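Coatomer subunit delta (Saccharomyces cerevisiae, PDB 5FJZ) forms part of the COPI coatomer, which probably serves retrograde Golgi-to-ER transport of dilysine-tagged proteins, and through its mu-homology domain binds a tryptophan-based peptide of Dsl1. Local coordinates at residues Thr158-Asn170 / Ala206-Met220. Residues are numbered along the deposited sequence; the frame is centred on the assembly and turned at random.
Sequences TIPVFPQEPVDIN and AFTIEAPYEDALYPM
Asp168 and Thr208 form an antiparallel hydrogen-bonded pair, Asp168 N donating to Thr208 O (3.2 Å) and Thr208 N returning a bond to Asp168 O (2.8 Å), both in the carbonyl plane. Past the non-hydrogen-bonded pair Ile169-Phe207, Asn170 N reaches Ala206 O at 2.7 Å from above the carbonyl plane. The Asn170 side chain adds a lateral bond: with CG beside its own backbone N (chi1 -62°), ND2 meets Thr208 OG1 at 3.0 Å, the hydroxyl lying nearly in the amide plane and also bonded to Asp139. A leucine in its place would probably leave Thr208 OG1 without this donor and set an apolar end against the hydroxyl. Where the two segments diverge, water joins Glu165 O to Glu210 N, and Glu210 OE1, ending an extended side chain, accepts a weak bond from Glu165 N (3.4 Å).

Apolar contacts make up much of the rest. Ile209, its CG1 anti to the backbone N (chi1 -170°), meets Val161 tip to tip, CD1 to CG2 3.5 Å, while Pro163 crosses the same side chain obliquely. Ile159 CD1 lies alongside Met220 CG at 3.6 Å and nears Phe207 CZ. Pro160, centre of an inverse gamma turn, packs against the carbonyls of Leu217 and Pro219.

Residues through Gln164 belong to the Dsl1-interacting region of this mu-homology domain, and Phe162 and Gln164 pack on a bound peptide. Strand 168-169 edges a four-stranded antiparallel sheet beside 202-210, while 155-159 and 220-229 are neighbours in the larger mixed sheet.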
ATOM      1  N   THR A 158     -10.474 -14.077  15.015  1.00 14.69           N
ATOM      2  CA  THR A 158      -9.460 -14.759  14.178  1.00 16.58           C
ATOM      3  C   THR A 158      -8.211 -15.008  15.012  1.00 15.80           C
ATOM      4  O   THR A 158      -7.679 -14.136  15.650  1.00 16.61           O
ATOM      5  CB  THR A 158      -9.155 -14.000  12.848  1.00 17.03           C
ATOM      6  OG1 THR A 158     -10.404 -13.949  12.179  1.00 16.52           O
ATOM      7  CG2 THR A 158      -8.113 -14.761  12.032  1.00 16.93           C
ATOM      8  N   ILE A 159      -7.764 -16.251  14.992  1.00 13.88           N
ATOM      9  CA  ILE A 159      -6.598 -16.719  15.624  1.00 15.39           C
ATOM     10  C   ILE A 159      -5.609 -17.065  14.535  1.00 17.83           C
ATOM     11  O   ILE A 159      -5.934 -17.864  13.635  1.00 16.50           O
ATOM     12  CB  ILE A 159      -6.856 -18.039  16.479  1.00 17.49           C
ATOM     13  CG1 ILE A 159      -8.090 -17.880  17.327  1.00 19.85           C
ATOM     14  CG2 ILE A 159      -5.617 -18.326  17.309  1.00 19.14           C
ATOM     15  CD1 ILE A 159      -8.046 -16.692  18.281  1.00 24.21           C
ATOM     16  N   PRO A 160      -4.356 -16.531  14.605  1.00 16.82           N
ATOM     17  CA  PRO A 160      -3.333 -16.679  13.506  1.00 20.74           C
ATOM     18  C   PRO A 160      -2.539 -18.011  13.437  1.00 20.73           C
ATOM     19  O   PRO A 160      -1.307 -18.022  13.302  1.00 18.47           O
ATOM     20  CB  PRO A 160      -2.419 -15.536  13.743  1.00 19.76           C
ATOM     21  CG  PRO A 160      -2.463 -15.374  15.230  1.00 21.31           C
ATOM     22  CD  PRO A 160      -3.900 -15.598  15.616  1.00 17.80           C
ATOM     23  N   VAL A 161      -3.286 -19.101  13.389  1.00 22.04           N
ATOM     24  CA  VAL A 161      -2.718 -20.427  13.345  1.00 21.64           C
ATOM     25  C   VAL A 161      -3.550 -21.197  12.365  1.00 19.82           C
ATOM     26  O   VAL A 161      -4.676 -20.805  12.037  1.00 16.11           O
ATOM     27  CB  VAL A 161      -2.652 -21.094  14.742  1.00 20.27           C
ATOM     28  CG1 VAL A 161      -1.711 -20.368  15.634  1.00 22.70           C
ATOM     29  CG2 VAL A 161      -3.991 -21.204  15.368  1.00 19.19           C
ATOM     30  N   PHE A 162      -2.984 -22.271  11.843  1.00 21.31           N
ATOM     31  CA  PHE A 162      -3.705 -23.122  10.895  1.00 20.48           C
ATOM     32  C   PHE A 162      -3.573 -24.575  11.385  1.00 22.85           C
ATOM     33  O   PHE A 162      -2.601 -25.246  11.003  1.00 24.87           O
ATOM     34  CB  PHE A 162      -3.026 -23.058   9.488  1.00 21.53           C
ATOM     35  CG  PHE A 162      -3.129 -21.709   8.823  1.00 19.40           C
ATOM     36  CD1 PHE A 162      -2.288 -20.695   9.213  1.00 23.60           C
ATOM     37  CD2 PHE A 162      -4.124 -21.441   7.951  1.00 20.52           C
ATOM     38  CE1 PHE A 162      -2.420 -19.421   8.683  1.00 23.73           C
ATOM     39  CE2 PHE A 162      -4.298 -20.172   7.437  1.00 22.52           C
ATOM     40  CZ  PHE A 162      -3.432 -19.165   7.790  1.00 24.10           C
ATOM     41  N   PRO A 163      -4.466 -25.024  12.263  1.00 24.88           N
ATOM     42  CA  PRO A 163      -4.129 -26.282  12.939  1.00 29.90           C
ATOM     43  C   PRO A 163      -4.461 -27.484  12.073  1.00 36.79           C
ATOM     44  O   PRO A 163      -5.387 -27.404  11.276  1.00 37.48           O
ATOM     45  CB  PRO A 163      -5.020 -26.258  14.193  1.00 33.57           C
ATOM     46  CG  PRO A 163      -6.063 -25.225  13.950  1.00 30.28           C
ATOM     47  CD  PRO A 163      -5.539 -24.263  12.948  1.00 25.13           C
ATOM     48  N   GLN A 164      -3.705 -28.569  12.239  1.00 38.92           N
ATOM     49  CA  GLN A 164      -4.034 -29.869  11.611  1.00 44.45           C
ATOM     50  C   GLN A 164      -5.444 -30.279  12.086  1.00 41.27           C
ATOM     51  O   GLN A 164      -6.371 -30.393  11.272  1.00 46.03           O
ATOM     52  CB  GLN A 164      -2.931 -30.915  11.930  1.00 43.14           C
ATOM     53  CG  GLN A 164      -1.591 -30.621  11.273  1.00 47.18           C
ATOM     54  CD  GLN A 164      -1.604 -30.904   9.766  1.00 50.49           C
ATOM     55  OE1 GLN A 164      -1.702 -32.064   9.321  1.00 47.05           O
ATOM     56  NE2 GLN A 164      -1.460 -29.845   8.971  1.00 51.60           N
ATOM     57  N   GLU A 165      -5.654 -30.300  13.401  1.00 31.62           N
ATOM     58  CA  GLU A 165      -6.928 -30.819  13.986  1.00 31.77           C
ATOM     59  C   GLU A 165      -8.031 -29.766  13.947  1.00 27.87           C
ATOM     60  O   GLU A 165      -7.733 -28.601  14.097  1.00 27.13           O
ATOM     61  CB  GLU A 165      -6.625 -31.223  15.433  1.00 37.98           C
ATOM     62  CG  GLU A 165      -7.722 -31.938  16.207  1.00 42.19           C
ATOM     63  CD  GLU A 165      -7.975 -33.354  15.726  1.00 47.55           C
ATOM     64  OE1 GLU A 165      -7.145 -33.928  14.976  1.00 44.26           O
ATOM     65  OE2 GLU A 165      -9.022 -33.920  16.137  1.00 57.87           O
ATOM     66  N   PRO A 166      -9.300 -30.174  13.823  1.00 25.28           N
ATOM     67  CA  PRO A 166     -10.426 -29.238  13.982  1.00 27.82           C
ATOM     68  C   PRO A 166     -10.473 -28.497  15.315  1.00 28.83           C
ATOM     69  O   PRO A 166     -10.190 -29.079  16.359  1.00 28.11           O
ATOM     70  CB  PRO A 166     -11.673 -30.097  13.904  1.00 28.28           C
ATOM     71  CG  PRO A 166     -11.252 -31.484  13.519  1.00 29.51           C
ATOM     72  CD  PRO A 166      -9.749 -31.530  13.440  1.00 29.51           C
ATOM     73  N   VAL A 167     -10.891 -27.233  15.277  1.00 25.54           N
ATOM     74  CA  VAL A 167     -11.199 -26.486  16.506  1.00 22.53           C
ATOM     75  C   VAL A 167     -12.419 -27.077  17.194  1.00 25.09           C
ATOM     76  O   VAL A 167     -13.393 -27.341  16.552  1.00 25.01           O
ATOM     77  CB  VAL A 167     -11.667 -25.057  16.097  1.00 25.13           C
ATOM     78  CG1 VAL A 167     -12.210 -24.319  17.299  1.00 29.80           C
ATOM     79  CG2 VAL A 167     -10.573 -24.289  15.428  1.00 26.35           C
ATOM     80  N   ASP A 168     -12.386 -27.167  18.525  1.00 20.83           N
ATOM     81  CA  ASP A 168     -13.445 -27.669  19.360  1.00 26.67           C
ATOM     82  C   ASP A 168     -13.964 -26.527  20.183  1.00 23.41           C
ATOM     83  O   ASP A 168     -13.223 -25.944  20.984  1.00 23.53           O
ATOM     84  CB  ASP A 168     -12.829 -28.780  20.255  1.00 31.37           C
ATOM     85  CG  ASP A 168     -13.816 -29.491  21.132  1.00 39.07           C
ATOM     86  OD1 ASP A 168     -15.039 -29.258  21.064  1.00 44.61           O
ATOM     87  OD2 ASP A 168     -13.326 -30.281  21.965  1.00 46.61           O
ATOM     88  N   ILE A 169     -15.156 -26.111  19.839  1.00 19.56           N
ATOM     89  CA  ILE A 169     -15.911 -25.033  20.517  1.00 20.73           C
ATOM     90  C   ILE A 169     -16.381 -25.561  21.858  1.00 19.96           C
ATOM     91  O   ILE A 169     -17.026 -26.616  21.916  1.00 25.09           O
ATOM     92  CB  ILE A 169     -17.160 -24.615  19.713  1.00 22.56           C
ATOM     93  CG1 ILE A 169     -16.863 -24.181  18.294  1.00 26.30           C
ATOM     94  CG2 ILE A 169     -17.969 -23.522  20.439  1.00 22.58           C
ATOM     95  CD1 ILE A 169     -15.754 -23.163  18.210  1.00 25.06           C
ATOM     96  N   ASN A 170     -15.994 -24.913  22.945  1.00 21.30           N
ATOM     97  CA  ASN A 170     -16.374 -25.360  24.289  1.00 22.24           C
ATOM     98  C   ASN A 170     -17.639 -24.639  24.704  1.00 24.60           C
ATOM     99  O   ASN A 170     -17.649 -23.539  25.270  1.00 22.36           O
ATOM    100  CB  ASN A 170     -15.131 -25.211  25.196  1.00 21.55           C
ATOM    101  CG  ASN A 170     -13.966 -26.103  24.709  1.00 24.58           C
ATOM    102  OD1 ASN A 170     -14.183 -27.153  24.092  1.00 30.54           O
ATOM    103  ND2 ASN A 170     -12.728 -25.684  24.970  1.00 26.81           N
ATOM    104  N   ALA A 206     -15.184 -19.754  24.091  1.00 15.26           N
ATOM    105  CA  ALA A 206     -14.223 -20.679  24.545  1.00 13.31           C
ATOM    106  C   ALA A 206     -14.030 -21.818  23.578  1.00 14.04           C
ATOM    107  O   ALA A 206     -15.004 -22.369  23.051  1.00 16.83           O
ATOM    108  CB  ALA A 206     -14.665 -21.208  25.970  1.00 14.22           C
ATOM    109  N   PHE A 207     -12.786 -22.173  23.333  1.00 16.91           N
ATOM    110  CA  PHE A 207     -12.450 -23.232  22.380  1.00 17.73           C
ATOM    111  C   PHE A 207     -11.110 -23.774  22.645  1.00 17.74           C
ATOM    112  O   PHE A 207     -10.303 -23.158  23.363  1.00 23.17           O
ATOM    113  CB  PHE A 207     -12.599 -22.706  20.922  1.00 21.69           C
ATOM    114  CG  PHE A 207     -11.788 -21.503  20.678  1.00 19.99           C
ATOM    115  CD1 PHE A 207     -12.207 -20.245  21.138  1.00 19.34           C
ATOM    116  CD2 PHE A 207     -10.572 -21.606  20.159  1.00 18.21           C
ATOM    117  CE1 PHE A 207     -11.400 -19.112  20.951  1.00 18.31           C
ATOM    118  CE2 PHE A 207      -9.757 -20.499  20.000  1.00 20.28           C
ATOM    119  CZ  PHE A 207     -10.188 -19.236  20.377  1.00 19.42           C
ATOM    120  N   THR A 208     -10.819 -24.926  22.023  1.00 17.58           N
ATOM    121  CA  THR A 208      -9.552 -25.507  22.029  1.00 18.74           C
ATOM    122  C   THR A 208      -8.985 -25.558  20.611  1.00 17.77           C
ATOM    123  O   THR A 208      -9.673 -25.947  19.713  1.00 19.33           O
ATOM    124  CB  THR A 208      -9.659 -26.956  22.579  1.00 23.59           C
ATOM    125  OG1 THR A 208     -10.231 -26.915  23.907  1.00 26.88           O
ATOM    126  CG2 THR A 208      -8.281 -27.554  22.699  1.00 23.46           C
ATOM    127  N   ILE A 209      -7.770 -25.139  20.481  1.00 18.31           N
ATOM    128  CA  ILE A 209      -7.111 -25.011  19.194  1.00 22.01           C
ATOM    129  C   ILE A 209      -5.682 -25.433  19.338  1.00 21.60           C
ATOM    130  O   ILE A 209      -5.025 -25.152  20.340  1.00 20.42           O
ATOM    131  CB  ILE A 209      -7.241 -23.548  18.640  1.00 20.53           C
ATOM    132  CG1 ILE A 209      -6.768 -23.470  17.181  1.00 19.53           C
ATOM    133  CG2 ILE A 209      -6.471 -22.557  19.498  1.00 21.73           C
ATOM    134  CD1 ILE A 209      -7.196 -22.136  16.493  1.00 21.06           C
ATOM    135  N   GLU A 210      -5.149 -26.108  18.308  1.00 30.03           N
ATOM    136  CA  GLU A 210      -3.713 -26.479  18.257  1.00 29.66           C
ATOM    137  C   GLU A 210      -2.813 -25.302  17.917  1.00 30.85           C
ATOM    138  O   GLU A 210      -3.119 -24.580  16.999  1.00 35.82           O
ATOM    139  CB  GLU A 210      -3.448 -27.525  17.174  1.00 35.59           C
ATOM    140  CG  GLU A 210      -3.882 -28.933  17.513  1.00 41.52           C
ATOM    141  CD  GLU A 210      -3.414 -29.934  16.466  1.00 53.28           C
ATOM    142  OE1 GLU A 210      -2.978 -29.506  15.357  1.00 60.42           O
ATOM    143  OE2 GLU A 210      -3.481 -31.149  16.759  1.00 60.78           O
ATOM    144  N   ALA A 211      -1.705 -25.151  18.640  1.00 28.11           N
ATOM    145  CA  ALA A 211      -0.677 -24.218  18.330  1.00 30.29           C
ATOM    146  C   ALA A 211       0.609 -24.730  18.925  1.00 35.03           C
ATOM    147  O   ALA A 211       0.582 -25.456  19.918  1.00 37.25           O
ATOM    148  CB  ALA A 211      -1.011 -22.850  18.954  1.00 27.21           C
ATOM    149  N   PRO A 212       1.762 -24.293  18.376  1.00 40.91           N
ATOM    150  CA  PRO A 212       3.037 -24.797  18.871  1.00 38.84           C
ATOM    151  C   PRO A 212       3.504 -24.222  20.196  1.00 39.85           C
ATOM    152  O   PRO A 212       4.237 -24.892  20.920  1.00 41.04           O
ATOM    153  CB  PRO A 212       4.026 -24.439  17.743  1.00 40.45           C
ATOM    154  CG  PRO A 212       3.370 -23.398  16.910  1.00 37.40           C
ATOM    155  CD  PRO A 212       1.892 -23.571  17.105  1.00 36.44           C
ATOM    156  N   TYR A 213       3.121 -22.987  20.504  1.00 30.15           N
ATOM    157  CA  TYR A 213       3.409 -22.359  21.812  1.00 27.86           C
ATOM    158  C   TYR A 213       2.394 -21.236  21.966  1.00 25.63           C
ATOM    159  O   TYR A 213       1.788 -20.826  20.997  1.00 24.33           O
ATOM    160  CB  TYR A 213       4.844 -21.864  21.951  1.00 30.23           C
ATOM    161  CG  TYR A 213       5.288 -21.037  20.765  1.00 31.56           C
ATOM    162  CD1 TYR A 213       5.086 -19.669  20.765  1.00 31.22           C
ATOM    163  CD2 TYR A 213       5.892 -21.629  19.647  1.00 31.65           C
ATOM    164  CE1 TYR A 213       5.424 -18.890  19.687  1.00 34.13           C
ATOM    165  CE2 TYR A 213       6.259 -20.863  18.564  1.00 34.67           C
ATOM    166  CZ  TYR A 213       6.034 -19.488  18.604  1.00 35.61           C
ATOM    167  OH  TYR A 213       6.395 -18.713  17.583  1.00 36.85           O
ATOM    168  N   GLU A 214       2.143 -20.857  23.225  1.00 27.06           N
ATOM    169  CA  GLU A 214       1.144 -19.895  23.607  1.00 27.03           C
ATOM    170  C   GLU A 214       1.215 -18.597  22.781  1.00 24.94           C
ATOM    171  O   GLU A 214       0.188 -18.120  22.307  1.00 25.76           O
ATOM    172  CB  GLU A 214       1.276 -19.610  25.091  1.00 28.84           C
ATOM    173  CG  GLU A 214       0.195 -18.714  25.625  1.00 32.62           C
ATOM    174  CD  GLU A 214       0.049 -18.818  27.129  1.00 36.28           C
ATOM    175  OE1 GLU A 214       0.322 -19.882  27.719  1.00 34.77           O
ATOM    176  OE2 GLU A 214      -0.330 -17.821  27.736  1.00 39.57           O
ATOM    177  N   ASP A 215       2.411 -18.062  22.583  1.00 28.02           N
ATOM    178  CA  ASP A 215       2.583 -16.746  21.923  1.00 26.70           C
ATOM    179  C   ASP A 215       2.158 -16.782  20.435  1.00 22.02           C
ATOM    180  O   ASP A 215       1.846 -15.741  19.895  1.00 21.01           O
ATOM    181  CB  ASP A 215       3.983 -16.183  22.031  1.00 29.15           C
ATOM    182  CG  ASP A 215       4.389 -15.801  23.441  1.00 35.08           C
ATOM    183  OD1 ASP A 215       3.525 -15.398  24.252  1.00 33.03           O
ATOM    184  OD2 ASP A 215       5.602 -15.928  23.730  1.00 32.12           O
ATOM    185  N   ALA A 216       2.028 -17.967  19.855  1.00 21.84           N
ATOM    186  CA  ALA A 216       1.610 -18.166  18.490  1.00 21.88           C
ATOM    187  C   ALA A 216       0.136 -17.921  18.290  1.00 22.26           C
ATOM    188  O   ALA A 216      -0.355 -17.732  17.165  1.00 21.90           O
ATOM    189  CB  ALA A 216       1.897 -19.604  18.068  1.00 25.20           C
ATOM    190  N   LEU A 217      -0.600 -17.909  19.404  1.00 17.78           N
ATOM    191  CA  LEU A 217      -2.013 -17.672  19.335  1.00 19.11           C
ATOM    192  C   LEU A 217      -2.300 -16.181  19.148  1.00 17.26           C
ATOM    193  O   LEU A 217      -3.453 -15.811  19.018  1.00 16.84           O
ATOM    194  CB  LEU A 217      -2.685 -18.168  20.634  1.00 18.69           C
ATOM    195  CG  LEU A 217      -2.655 -19.636  21.018  1.00 18.91           C
ATOM    196  CD1 LEU A 217      -3.129 -19.764  22.484  1.00 21.41           C
ATOM    197  CD2 LEU A 217      -3.564 -20.419  20.125  1.00 18.36           C
ATOM    198  N   TYR A 218      -1.273 -15.313  19.235  1.00 16.96           N
ATOM    199  CA  TYR A 218      -1.485 -13.876  19.207  1.00 18.48           C
ATOM    200  C   TYR A 218      -0.759 -13.221  18.000  1.00 21.98           C
ATOM    201  O   TYR A 218       0.214 -13.796  17.514  1.00 20.85           O
ATOM    202  CB  TYR A 218      -0.977 -13.254  20.510  1.00 18.93           C
ATOM    203  CG  TYR A 218      -1.766 -13.672  21.688  1.00 17.62           C
ATOM    204  CD1 TYR A 218      -2.907 -13.019  22.064  1.00 17.77           C
ATOM    205  CD2 TYR A 218      -1.314 -14.718  22.492  1.00 18.80           C
ATOM    206  CE1 TYR A 218      -3.655 -13.466  23.171  1.00 18.32           C
ATOM    207  CE2 TYR A 218      -2.056 -15.195  23.552  1.00 17.56           C
ATOM    208  CZ  TYR A 218      -3.214 -14.569  23.892  1.00 18.01           C
ATOM    209  OH  TYR A 218      -3.923 -15.017  24.990  1.00 15.39           O
ATOM    210  N   PRO A 219      -1.244 -12.078  17.462  1.00 20.66           N
ATOM    211  CA  PRO A 219      -2.459 -11.309  17.825  1.00 20.45           C
ATOM    212  C   PRO A 219      -3.788 -12.004  17.470  1.00 17.89           C
ATOM    213  O   PRO A 219      -3.960 -12.607  16.403  1.00 17.61           O
ATOM    214  CB  PRO A 219      -2.248 -10.004  17.108  1.00 20.55           C
ATOM    215  CG  PRO A 219      -1.388 -10.334  15.868  1.00 23.00           C
ATOM    216  CD  PRO A 219      -0.587 -11.553  16.224  1.00 22.80           C
ATOM    217  N   MET A 220      -4.753 -11.939  18.357  1.00 19.27           N
ATOM    218  CA  MET A 220      -6.101 -12.344  18.033  1.00 20.19           C
ATOM    219  C   MET A 220      -6.872 -11.102  17.555  1.00 18.71           C
ATOM    220  O   MET A 220      -6.855 -10.063  18.214  1.00 21.29           O
ATOM    221  CB  MET A 220      -6.802 -12.919  19.286  1.00 19.45           C
ATOM    222  CG  MET A 220      -6.104 -14.128  19.877  1.00 21.21           C
ATOM    223  SD  MET A 220      -6.969 -14.816  21.310  1.00 22.68           S
ATOM    224  CE  MET A 220      -5.840 -16.148  21.741  1.00 24.84           C
TER
HETATM  225  O   HOH W   1       0.682 -17.594  14.771  1.00 23.91           O
HETATM  226  O   HOH W   2      -7.222 -27.297  16.662  1.00 29.49           O
HETATM  227  O   HOH W   3     -11.699 -23.085  26.444  1.00 18.48           O